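Local coordinates for protein motility-associated killing factor MakB (Vibrio cholerae serotype O1, PDB 6W1W) that probably serves as one component of a tripartite cytotoxin related to the alpha-pore-forming toxins, which act by perforating target-cell membranes, at residues Thr85-Cys90 / Gln314-Ala319; Gln172-Leu177 / Val197-Gly202; Gly216-Val221 / Tyr226-Ser231. All blocks are in the same frame, centred on the assembly; numbering follows the deposited sequence.

In the fold
From the N terminus, the first segment met is the end of helix 69-90, whose partner in contact 1 comes 224 residues further on, at the start of helix 316-333. Inside this long loop lie contacts 2 and 3, in series. Contact 2 closes when strand 193-203 returns to the end of helix 157-176; contact 3 closes soon after, as helix 225-230 folds back on strand 209-220. The latter two touch, for the two strands are neighbours in one mixed sheet and Val197 probably bonds to Gly216. Contact 1 is a helix-to-helix junction of the bundle, its centre about 49 Å from that of contact 2; contacts 2 and 3 pack helices on the sheet.

Contact 1 (Thr85-Cys90 / Gln314-Ala319); sequences TTFDAC and QTIKIA
The ring of Phe87 meets Ile316 and Ala319 obliquely, its far end lodged against the start of helix 316-333. CE1 of Phe87 lies 3.8 Å from Ile316 CG1, and the neighbouring ring atom CZ of Phe87 approaches Ala319 CB at 4.1 Å. The ring also meets that of Trp323, one turn on in the same helix, with the planes inclined at about 40°; Leu110 of helix 100-151 and Leu5 near the N terminus pack against Phe87 as well. CG of Phe87 stands anti to the backbone N (chi1 -165°), which carries the ring across to the second helix. Ile316 and Phe87 run past each other in opposite directions, and the extended CG1-CD1 branch of Ile316 continues to the backbone of Cys90, where CD1 is 3.7 Å from Cys90 O. The sulfur of Cys90 is disulfide-bonded to Cys106, pinning the end of helix 69-90 to helix 100-151. All four touching residues are buried. The side-chain contacts are thus apolar; the one polar atom touched, the backbone oxygen of Cys90, meets a methyl at van der Waals distance, while the covalent link next to it fixes the helix end that Ile316 packs on.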
ATOM      1  N   THR A  85       7.863   3.142 -25.774  1.00125.70           N
ATOM      2  CA  THR A  85       9.073   3.032 -26.582  1.00133.55           C
ATOM      3  C   THR A  85       8.781   2.363 -27.922  1.00137.66           C
ATOM      4  O   THR A  85       9.110   2.907 -28.983  1.00142.92           O
ATOM      5  CB  THR A  85      10.149   2.260 -25.815  1.00135.91           C
ATOM      6  OG1 THR A  85      10.390   2.902 -24.558  1.00139.64           O
ATOM      7  CG2 THR A  85      11.449   2.213 -26.615  1.00126.01           C
ATOM      8  N   THR A  86       8.149   1.185 -27.895  1.00131.27           N
ATOM      9  CA  THR A  86       7.818   0.499 -29.140  1.00133.49           C
ATOM     10  C   THR A  86       6.700   1.200 -29.900  1.00127.03           C
ATOM     11  O   THR A  86       6.532   0.950 -31.098  1.00136.60           O
ATOM     12  CB  THR A  86       7.428  -0.960 -28.872  1.00129.15           C
ATOM     13  OG1 THR A  86       6.234  -1.004 -28.079  1.00125.59           O
ATOM     14  CG2 THR A  86       8.549  -1.693 -28.140  1.00120.96           C
ATOM     15  N   PHE A  87       5.936   2.072 -29.240  1.00109.46           N
ATOM     16  CA  PHE A  87       4.871   2.788 -29.935  1.00109.71           C
ATOM     17  C   PHE A  87       5.439   3.880 -30.834  1.00128.04           C
ATOM     18  O   PHE A  87       4.941   4.096 -31.947  1.00115.68           O
ATOM     19  CB  PHE A  87       3.890   3.380 -28.924  1.00 98.82           C
ATOM     20  CG  PHE A  87       2.581   3.822 -29.526  1.00104.09           C
ATOM     21  CD1 PHE A  87       2.489   5.007 -30.238  1.00115.56           C
ATOM     22  CD2 PHE A  87       1.437   3.061 -29.354  1.00107.45           C
ATOM     23  CE1 PHE A  87       1.286   5.415 -30.784  1.00125.15           C
ATOM     24  CE2 PHE A  87       0.229   3.466 -29.893  1.00105.18           C
ATOM     25  CZ  PHE A  87       0.155   4.643 -30.610  1.00118.77           C
ATOM     26  N   ASP A  88       6.476   4.585 -30.367  1.00136.84           N
ATOM     27  CA  ASP A  88       7.121   5.611 -31.180  1.00142.32           C
ATOM     28  C   ASP A  88       7.789   5.033 -32.418  1.00155.61           C
ATOM     29  O   ASP A  88       7.937   5.746 -33.417  1.00165.23           O
ATOM     30  CB  ASP A  88       8.145   6.380 -30.346  1.00142.69           C
ATOM     31  CG  ASP A  88       7.571   7.644 -29.746  1.00152.52           C
ATOM     32  OD1 ASP A  88       6.366   7.903 -29.961  1.00144.43           O
ATOM     33  OD2 ASP A  88       8.324   8.380 -29.070  1.00151.97           O
ATOM     34  N   ALA A  89       8.192   3.761 -32.379  1.00158.89           N
ATOM     35  CA  ALA A  89       8.750   3.136 -33.573  1.00150.22           C
ATOM     36  C   ALA A  89       7.730   3.082 -34.703  1.00144.68           C
ATOM     37  O   ALA A  89       8.100   3.197 -35.878  1.00137.94           O
ATOM     38  CB  ALA A  89       9.258   1.730 -33.250  1.00137.86           C
ATOM     39  N   CYS A  90       6.447   2.929 -34.373  1.00145.11           N
ATOM     40  CA  CYS A  90       5.401   2.810 -35.380  1.00151.80           C
ATOM     41  C   CYS A  90       4.758   4.141 -35.743  1.00153.20           C
ATOM     42  O   CYS A  90       3.942   4.182 -36.669  1.00166.70           O
ATOM     43  CB  CYS A  90       4.315   1.839 -34.912  1.00157.41           C
ATOM     44  SG  CYS A  90       4.912   0.155 -34.666  1.00179.69           S
ATOM     45  N   GLN A 314      -4.108   8.327 -38.877  1.00127.72           N
ATOM     46  CA  GLN A 314      -3.668   9.695 -39.134  1.00135.39           C
ATOM     47  C   GLN A 314      -3.268  10.396 -37.839  1.00136.49           C
ATOM     48  O   GLN A 314      -2.194  11.001 -37.751  1.00125.56           O
ATOM     49  CB  GLN A 314      -4.784  10.470 -39.837  1.00130.40           C
ATOM     50  CG  GLN A 314      -5.306   9.809 -41.107  1.00139.35           C
ATOM     51  CD  GLN A 314      -6.683  10.313 -41.512  1.00144.85           C
ATOM     52  OE1 GLN A 314      -7.531  10.591 -40.663  1.00137.83           O
ATOM     53  NE2 GLN A 314      -6.910  10.435 -42.819  1.00137.75           N
ATOM     54  N   THR A 315      -4.124  10.318 -36.821  1.00127.37           N
ATOM     55  CA  THR A 315      -3.896  10.966 -35.532  1.00119.24           C
ATOM     56  C   THR A 315      -2.954  10.183 -34.627  1.00127.25           C
ATOM     57  O   THR A 315      -3.132  10.170 -33.406  1.00128.97           O
ATOM     58  CB  THR A 315      -5.245  11.189 -34.849  1.00119.45           C
ATOM     59  OG1 THR A 315      -5.732   9.950 -34.317  1.00106.38           O
ATOM     60  CG2 THR A 315      -6.254  11.745 -35.845  1.00117.31           C
ATOM     61  N   ILE A 316      -1.942   9.527 -35.196  1.00130.32           N
ATOM     62  CA  ILE A 316      -1.035   8.742 -34.368  1.00138.63           C
ATOM     63  C   ILE A 316       0.025   9.633 -33.721  1.00138.81           C
ATOM     64  O   ILE A 316       0.540   9.310 -32.643  1.00126.86           O
ATOM     65  CB  ILE A 316      -0.406   7.607 -35.198  1.00127.98           C
ATOM     66  CG1 ILE A 316       0.384   6.656 -34.294  1.00123.79           C
ATOM     67  CG2 ILE A 316       0.461   8.172 -36.322  1.00114.91           C
ATOM     68  CD1 ILE A 316       0.951   5.458 -35.008  1.00110.65           C
ATOM     69  N   LYS A 317       0.354  10.770 -34.340  1.00133.06           N
ATOM     70  CA  LYS A 317       1.331  11.669 -33.737  1.00117.63           C
ATOM     71  C   LYS A 317       0.804  12.269 -32.437  1.00122.73           C
ATOM     72  O   LYS A 317       1.571  12.468 -31.487  1.00110.18           O
ATOM     73  CB  LYS A 317       1.717  12.773 -34.720  1.00122.20           C
ATOM     74  CG  LYS A 317       2.442  12.290 -35.969  1.00124.39           C
ATOM     75  CD  LYS A 317       1.547  12.376 -37.201  1.00144.01           C
ATOM     76  CE  LYS A 317       1.043  13.800 -37.440  1.00158.18           C
ATOM     77  NZ  LYS A 317       2.128  14.758 -37.803  1.00159.30           N
ATOM     78  N   ILE A 318      -0.497  12.564 -32.373  1.00130.31           N
ATOM     79  CA  ILE A 318      -1.083  13.018 -31.115  1.00130.78           C
ATOM     80  C   ILE A 318      -1.270  11.859 -30.148  1.00123.28           C
ATOM     81  O   ILE A 318      -1.389  12.083 -28.937  1.00132.13           O
ATOM     82  CB  ILE A 318      -2.422  13.748 -31.337  1.00134.87           C
ATOM     83  CG1 ILE A 318      -3.610  12.795 -31.169  1.00137.13           C
ATOM     84  CG2 ILE A 318      -2.456  14.428 -32.711  1.00128.82           C
ATOM     85  CD1 ILE A 318      -4.957  13.491 -31.188  1.00130.88           C
ATOM     86  N   ALA A 319      -1.287  10.623 -30.651  1.00123.96           N
ATOM     87  CA  ALA A 319      -1.382   9.461 -29.776  1.00120.16           C
ATOM     88  C   ALA A 319      -0.054   9.173 -29.086  1.00117.00           C
ATOM     89  O   ALA A 319      -0.026   8.897 -27.882  1.00115.81           O
ATOM     90  CB  ALA A 319      -1.851   8.241 -30.568  1.00124.55           C
TER

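Contact 2 (Gln172-Leu177 / Val197-Gly202); sequences QSIASL and VTISYG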
ATOM      1  N   GLN A 172      -4.804   6.397  14.876  1.00107.46           N
ATOM      2  CA  GLN A 172      -5.547   7.054  13.805  1.00116.20           C
ATOM      3  C   GLN A 172      -5.291   8.556  13.732  1.00114.46           C
ATOM      4  O   GLN A 172      -5.410   9.138  12.647  1.00112.72           O
ATOM      5  CB  GLN A 172      -7.048   6.803  13.957  1.00127.70           C
ATOM      6  CG  GLN A 172      -7.867   7.289  12.769  1.00138.42           C
ATOM      7  CD  GLN A 172      -9.346   7.031  12.935  1.00165.86           C
ATOM      8  OE1 GLN A 172     -10.173   7.910  12.699  1.00179.03           O
ATOM      9  NE2 GLN A 172      -9.690   5.814  13.339  1.00169.51           N
ATOM     10  N   SER A 173      -4.942   9.200  14.849  1.00105.18           N
ATOM     11  CA  SER A 173      -4.641  10.627  14.797  1.00113.77           C
ATOM     12  C   SER A 173      -3.257  10.883  14.210  1.00104.39           C
ATOM     13  O   SER A 173      -3.065  11.878  13.498  1.00 90.81           O
ATOM     14  CB  SER A 173      -4.777  11.266  16.187  1.00104.44           C
ATOM     15  OG  SER A 173      -3.688  10.957  17.037  1.00100.85           O
ATOM     16  N   ILE A 174      -2.290   9.997  14.473  1.00 92.44           N
ATOM     17  CA  ILE A 174      -1.015  10.074  13.770  1.00 84.62           C
ATOM     18  C   ILE A 174      -1.204   9.777  12.290  1.00 90.02           C
ATOM     19  O   ILE A 174      -0.412  10.229  11.455  1.00 97.13           O
ATOM     20  CB  ILE A 174       0.019   9.113  14.396  1.00 80.13           C
ATOM     21  CG1 ILE A 174       0.154   9.382  15.897  1.00 94.98           C
ATOM     22  CG2 ILE A 174       1.380   9.245  13.717  1.00 80.32           C
ATOM     23  CD1 ILE A 174       1.252   8.580  16.581  1.00 80.99           C
ATOM     24  N   ALA A 175      -2.254   9.034  11.938  1.00111.95           N
ATOM     25  CA  ALA A 175      -2.514   8.741  10.536  1.00106.89           C
ATOM     26  C   ALA A 175      -3.116   9.940   9.815  1.00103.33           C
ATOM     27  O   ALA A 175      -2.985  10.049   8.592  1.00107.23           O
ATOM     28  CB  ALA A 175      -3.444   7.535  10.420  1.00109.07           C
ATOM     29  N   SER A 176      -3.779  10.843  10.545  1.00115.23           N
ATOM     30  CA  SER A 176      -4.379  12.006   9.900  1.00108.24           C
ATOM     31  C   SER A 176      -3.324  12.996   9.428  1.00103.38           C
ATOM     32  O   SER A 176      -3.536  13.692   8.428  1.00107.34           O
ATOM     33  CB  SER A 176      -5.359  12.689  10.850  1.00105.74           C
ATOM     34  OG  SER A 176      -6.458  11.837  11.132  1.00120.55           O
ATOM     35  N   LEU A 177      -2.182  13.066  10.117  1.00 99.62           N
ATOM     36  CA  LEU A 177      -1.117  13.979   9.720  1.00104.12           C
ATOM     37  C   LEU A 177      -0.496  13.611   8.381  1.00105.10           C
ATOM     38  O   LEU A 177       0.229  14.436   7.811  1.00110.14           O
ATOM     39  CB  LEU A 177      -0.025  14.018  10.789  1.00 91.65           C
ATOM     40  CG  LEU A 177      -0.499  13.921  12.239  1.00 95.44           C
ATOM     41  CD1 LEU A 177       0.683  13.874  13.194  1.00 97.85           C
ATOM     42  CD2 LEU A 177      -1.432  15.070  12.584  1.00 94.93           C
ATOM     43  N   VAL A 197       7.417   5.525  11.579  1.00 87.03           N
ATOM     44  CA  VAL A 197       6.967   5.963  12.894  1.00 95.74           C
ATOM     45  C   VAL A 197       6.799   4.717  13.756  1.00 93.93           C
ATOM     46  O   VAL A 197       5.816   3.982  13.629  1.00 81.41           O
ATOM     47  CB  VAL A 197       5.671   6.772  12.810  1.00 80.81           C
ATOM     48  CG1 VAL A 197       5.249   7.234  14.192  1.00 78.59           C
ATOM     49  CG2 VAL A 197       5.849   7.940  11.876  1.00 78.76           C
ATOM     50  N   THR A 198       7.765   4.483  14.636  1.00 92.40           N
ATOM     51  CA  THR A 198       7.657   3.434  15.638  1.00 90.68           C
ATOM     52  C   THR A 198       6.851   3.946  16.828  1.00104.90           C
ATOM     53  O   THR A 198       7.193   4.977  17.416  1.00115.13           O
ATOM     54  CB  THR A 198       9.044   2.994  16.092  1.00 92.37           C
ATOM     55  OG1 THR A 198       9.848   2.685  14.949  1.00 88.83           O
ATOM     56  CG2 THR A 198       8.942   1.778  16.999  1.00 80.69           C
ATOM     57  N   ILE A 199       5.781   3.238  17.173  1.00 95.98           N
ATOM     58  CA  ILE A 199       5.040   3.461  18.412  1.00 96.87           C
ATOM     59  C   ILE A 199       5.350   2.296  19.340  1.00 99.17           C
ATOM     60  O   ILE A 199       5.116   1.134  18.984  1.00105.55           O
ATOM     61  CB  ILE A 199       3.528   3.570  18.168  1.00 80.46           C
ATOM     62  CG1 ILE A 199       3.224   4.546  17.036  1.00 79.73           C
ATOM     63  CG2 ILE A 199       2.811   3.987  19.442  1.00 81.54           C
ATOM     64  CD1 ILE A 199       1.751   4.606  16.686  1.00 79.68           C
ATOM     65  N   SER A 200       5.862   2.598  20.531  1.00 93.77           N
ATOM     66  CA  SER A 200       6.337   1.568  21.449  1.00 88.40           C
ATOM     67  C   SER A 200       5.494   1.593  22.716  1.00 99.21           C
ATOM     68  O   SER A 200       5.601   2.522  23.524  1.00104.26           O
ATOM     69  CB  SER A 200       7.820   1.758  21.775  1.00 85.09           C
ATOM     70  OG  SER A 200       7.998   2.429  23.006  1.00 91.02           O
ATOM     71  N   TYR A 201       4.672   0.568  22.890  1.00107.32           N
ATOM     72  CA  TYR A 201       3.815   0.439  24.054  1.00 98.85           C
ATOM     73  C   TYR A 201       4.544  -0.337  25.145  1.00105.75           C
ATOM     74  O   TYR A 201       5.602  -0.935  24.921  1.00115.36           O
ATOM     75  CB  TYR A 201       2.503  -0.256  23.681  1.00 88.43           C
ATOM     76  CG  TYR A 201       1.786   0.401  22.520  1.00 96.16           C
ATOM     77  CD1 TYR A 201       2.105   0.078  21.201  1.00 88.18           C
ATOM     78  CD2 TYR A 201       0.798   1.346  22.738  1.00 85.01           C
ATOM     79  CE1 TYR A 201       1.457   0.686  20.132  1.00 82.50           C
ATOM     80  CE2 TYR A 201       0.148   1.958  21.681  1.00 84.62           C
ATOM     81  CZ  TYR A 201       0.476   1.627  20.381  1.00 96.60           C
ATOM     82  OH  TYR A 201      -0.180   2.246  19.336  1.00 99.51           O
ATOM     83  N   GLY A 202       3.959  -0.318  26.340  1.00107.00           N
ATOM     84  CA  GLY A 202       4.523  -0.994  27.495  1.00100.86           C
ATOM     85  C   GLY A 202       3.459  -1.190  28.553  1.00112.20           C
ATOM     86  O   GLY A 202       2.362  -0.636  28.474  1.00127.78           O
TER
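Ile174, near the end of helix 157-176, inserts its side chain toward Val197 and Ile199 of strand 193-203, and it is the one residue of 172-177 that touches this part of the strand. Before it, Gln172 contributes through its backbone: its carbonyl oxygen accepts a hydrogen bond from the hydroxyl of Ser176, with Ser176 OG 3.3 Å from Gln172 O and tilted 21° from the carbonyl plane. Ser173 turns to the neighbouring helix 233-245, where it packs on Glu234 and Val235; its hydroxyl bonds to Leu170 O and weakly to Asp238. Ile174 then uses both branches. Its CG1-CD1 arm is extended and meets the arm of Ile199 tip to tip, Ile174 CD1 to Ile199 CD1 being 4.0 Å. The two isoleucines share one conformation, CG1 lying beside the backbone N and anti to the carbonyl carbon (chi1 -54° in Ile174, -49° in Ile199). The other branch, CG2 of Ile174, reaches Val197 CG1 more loosely, at 4.4 Å. Further on, Leu177 packs instead on Thr228 and Ile229 of helix 225-230, the helix that also covers Ile174 and Val197. On its edges the strand is bonded through its backbone to Phe214 and Gly216 on one neighbour and to Val345 on the other. The union of helix and strand is therefore methyl against methyl, buried and without directional bonds, while the hydroxyls of Ser173 and Ser176 bond to carbonyls of their own helix.

Contact 3 (Gly216-Val221 / Tyr226-Ser231); sequences GALFTV and YSTISS. With EDO (1,2-ethanediol), chain C.
Leu218 faces helix 225-230 end-on at one residue and alongside at the next. Its CD2 methyl and the methyl of Thr228 reach toward each other tip to tip, Leu218 CD2 being 4.0 Å from Thr228 CG2, whereas Leu218 and Ile229 slide past each other in opposite directions, with Leu218 CD2 3.8 Å from Ile229 CD1. Two torsions arrange this: CG of Leu218 is anti to the backbone N (chi1 -178°), and in Thr228 the hydroxyl takes the anti place (chi1 -168°), leaving CG2 between backbone N and carbonyl carbon, on the side of the strand. Thr220, two residues beyond Leu218, adds its own methyl, Thr220 CG2 lying 4.3 Å from Thr228 CG2, while its hydroxyl bonds to Tyr223 O in the short connection. The axes of strand segment 216-220 and helix segment 226-230 make 103°. Within the helix, Ser230 OG bonds to Tyr226 O at 2.6 Å, above the carbonyl plane; the same oxygen also accepts from Ser230 N. That hydroxyl sits over one face of the Tyr226 ring, offset toward its rim; the Tyr226 side chain leaves the backbone away from the strand, and its own hydroxyl bonds weakly to Ile352 O. Near the start of segment 216-221 an ethanediol, probably from the crystallisation liquor, bonds weakly to Ala217 O. Between strand and helix, then, only carbon atoms meet: four side chains join the strand to the helix that follows it by apolar packing, and the threonines keep their hydroxyls out of these contacts by presenting methyls.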
ATOM      1  N   GLY A 216       5.369   1.893  11.266  1.00 92.10           N
ATOM      2  CA  GLY A 216       4.601   2.158  10.064  1.00 93.72           C
ATOM      3  C   GLY A 216       5.047   3.451   9.425  1.00106.98           C
ATOM      4  O   GLY A 216       5.660   4.308  10.071  1.00121.63           O
ATOM      5  N   ALA A 217       4.728   3.582   8.139  1.00 90.65           N
ATOM      6  CA  ALA A 217       5.183   4.716   7.347  1.00 85.46           C
ATOM      7  C   ALA A 217       4.202   5.874   7.437  1.00102.57           C
ATOM      8  O   ALA A 217       2.983   5.679   7.471  1.00 89.22           O
ATOM      9  CB  ALA A 217       5.371   4.319   5.884  1.00 92.02           C
ATOM     10  N   LEU A 218       4.754   7.085   7.476  1.00114.41           N
ATOM     11  CA  LEU A 218       3.992   8.323   7.432  1.00 97.52           C
ATOM     12  C   LEU A 218       4.450   9.115   6.215  1.00 87.29           C
ATOM     13  O   LEU A 218       5.655   9.253   5.979  1.00 91.58           O
ATOM     14  CB  LEU A 218       4.192   9.127   8.723  1.00 94.83           C
ATOM     15  CG  LEU A 218       3.437  10.449   8.887  1.00 99.80           C
ATOM     16  CD1 LEU A 218       1.947  10.213   9.070  1.00 80.66           C
ATOM     17  CD2 LEU A 218       4.011  11.242  10.054  1.00 98.58           C
ATOM     18  N   PHE A 219       3.497   9.614   5.432  1.00 79.87           N
ATOM     19  CA  PHE A 219       3.803  10.348   4.209  1.00 88.94           C
ATOM     20  C   PHE A 219       3.623  11.850   4.439  1.00 98.67           C
ATOM     21  O   PHE A 219       2.516  12.310   4.744  1.00 88.70           O
ATOM     22  CB  PHE A 219       2.923   9.863   3.053  1.00 92.03           C
ATOM     23  CG  PHE A 219       3.279   8.494   2.550  1.00109.01           C
ATOM     24  CD1 PHE A 219       2.298   7.650   2.049  1.00128.70           C
ATOM     25  CD2 PHE A 219       4.593   8.048   2.568  1.00113.88           C
ATOM     26  CE1 PHE A 219       2.620   6.383   1.584  1.00131.15           C
ATOM     27  CE2 PHE A 219       4.923   6.779   2.104  1.00114.08           C
ATOM     28  CZ  PHE A 219       3.936   5.949   1.612  1.00124.38           C
ATOM     29  N   THR A 220       4.706  12.611   4.281  1.00 88.09           N
ATOM     30  CA  THR A 220       4.678  14.060   4.418  1.00108.75           C
ATOM     31  C   THR A 220       5.121  14.709   3.112  1.00126.61           C
ATOM     32  O   THR A 220       5.949  14.161   2.381  1.00126.13           O
ATOM     33  CB  THR A 220       5.578  14.534   5.573  1.00104.30           C
ATOM     34  OG1 THR A 220       6.933  14.137   5.326  1.00113.65           O
ATOM     35  CG2 THR A 220       5.111  13.940   6.893  1.00 95.90           C
ATOM     36  N   VAL A 221       4.567  15.891   2.824  1.00143.26           N
ATOM     37  CA  VAL A 221       4.794  16.522   1.525  1.00129.27           C
ATOM     38  C   VAL A 221       6.085  17.332   1.520  1.00117.93           C
ATOM     39  O   VAL A 221       6.892  17.218   0.591  1.00112.93           O
ATOM     40  CB  VAL A 221       3.582  17.385   1.128  1.00127.06           C
ATOM     41  CG1 VAL A 221       2.540  16.534   0.428  1.00126.28           C
ATOM     42  CG2 VAL A 221       2.989  18.070   2.353  1.00130.40           C
ATOM     43  N   TYR A 226       8.773  14.227  12.162  1.00102.04           N
ATOM     44  CA  TYR A 226       8.852  14.666  13.554  1.00103.79           C
ATOM     45  C   TYR A 226       8.105  15.978  13.759  1.00106.09           C
ATOM     46  O   TYR A 226       7.398  16.150  14.762  1.00102.17           O
ATOM     47  CB  TYR A 226      10.311  14.818  13.984  1.00 94.39           C
ATOM     48  CG  TYR A 226      10.484  15.267  15.417  1.00 91.80           C
ATOM     49  CD1 TYR A 226      10.323  14.379  16.467  1.00103.41           C
ATOM     50  CD2 TYR A 226      10.816  16.578  15.719  1.00109.38           C
ATOM     51  CE1 TYR A 226      10.484  14.789  17.783  1.00123.06           C
ATOM     52  CE2 TYR A 226      10.979  16.997  17.034  1.00107.38           C
ATOM     53  CZ  TYR A 226      10.814  16.100  18.060  1.00114.68           C
ATOM     54  OH  TYR A 226      10.975  16.510  19.364  1.00110.04           O
ATOM     55  N   SER A 227       8.238  16.909  12.807  1.00110.70           N
ATOM     56  CA  SER A 227       7.623  18.227  12.955  1.00108.27           C
ATOM     57  C   SER A 227       6.108  18.128  13.072  1.00105.04           C
ATOM     58  O   SER A 227       5.496  18.803  13.906  1.00110.41           O
ATOM     59  CB  SER A 227       8.007  19.126  11.777  1.00106.68           C
ATOM     60  OG  SER A 227       9.314  19.655  11.922  1.00110.58           O
ATOM     61  N   THR A 228       5.482  17.293  12.245  1.00 94.16           N
ATOM     62  CA  THR A 228       4.028  17.247  12.234  1.00 99.90           C
ATOM     63  C   THR A 228       3.478  16.475  13.427  1.00105.85           C
ATOM     64  O   THR A 228       2.352  16.741  13.862  1.00115.62           O
ATOM     65  CB  THR A 228       3.539  16.649  10.909  1.00117.69           C
ATOM     66  OG1 THR A 228       2.125  16.846  10.770  1.00 90.57           O
ATOM     67  CG2 THR A 228       3.867  15.158  10.816  1.00113.90           C
ATOM     68  N   ILE A 229       4.257  15.545  13.983  1.00103.71           N
ATOM     69  CA  ILE A 229       3.762  14.707  15.074  1.00111.92           C
ATOM     70  C   ILE A 229       3.899  15.422  16.412  1.00100.10           C
ATOM     71  O   ILE A 229       2.945  15.485  17.196  1.00 92.01           O
ATOM     72  CB  ILE A 229       4.489  13.347  15.093  1.00103.02           C
ATOM     73  CG1 ILE A 229       4.190  12.547  13.825  1.00 95.80           C
ATOM     74  CG2 ILE A 229       4.105  12.550  16.346  1.00 85.71           C
ATOM     75  CD1 ILE A 229       4.989  11.242  13.713  1.00 81.53           C
ATOM     76  N   SER A 230       5.092  15.953  16.703  1.00 96.26           N
ATOM     77  CA  SER A 230       5.310  16.633  17.976  1.00109.48           C
ATOM     78  C   SER A 230       4.419  17.864  18.119  1.00101.75           C
ATOM     79  O   SER A 230       3.994  18.194  19.229  1.00111.88           O
ATOM     80  CB  SER A 230       6.785  17.012  18.126  1.00 93.11           C
ATOM     81  OG  SER A 230       7.290  17.588  16.939  1.00100.03           O
ATOM     82  N   SER A 231       4.105  18.528  17.008  1.00100.71           N
ATOM     83  CA  SER A 231       3.253  19.711  17.002  1.00107.16           C
ATOM     84  C   SER A 231       1.771  19.389  16.849  1.00106.96           C
ATOM     85  O   SER A 231       0.954  20.312  16.817  1.00106.58           O
ATOM     86  CB  SER A 231       3.675  20.656  15.880  1.00 99.17           C
ATOM     87  OG  SER A 231       2.670  20.743  14.880  1.00108.33           O
TER
HETATM   88  C1  EDO C 401       0.874   5.450  11.293  1.00104.57           C
HETATM   89  O1  EDO C 401       0.876   5.995   9.967  1.00 84.56           O
HETATM   90  C2  EDO C 401       2.283   4.991  11.662  1.00116.20           C
HETATM   91  O2  EDO C 401       2.250   4.195  12.853  1.00112.17           O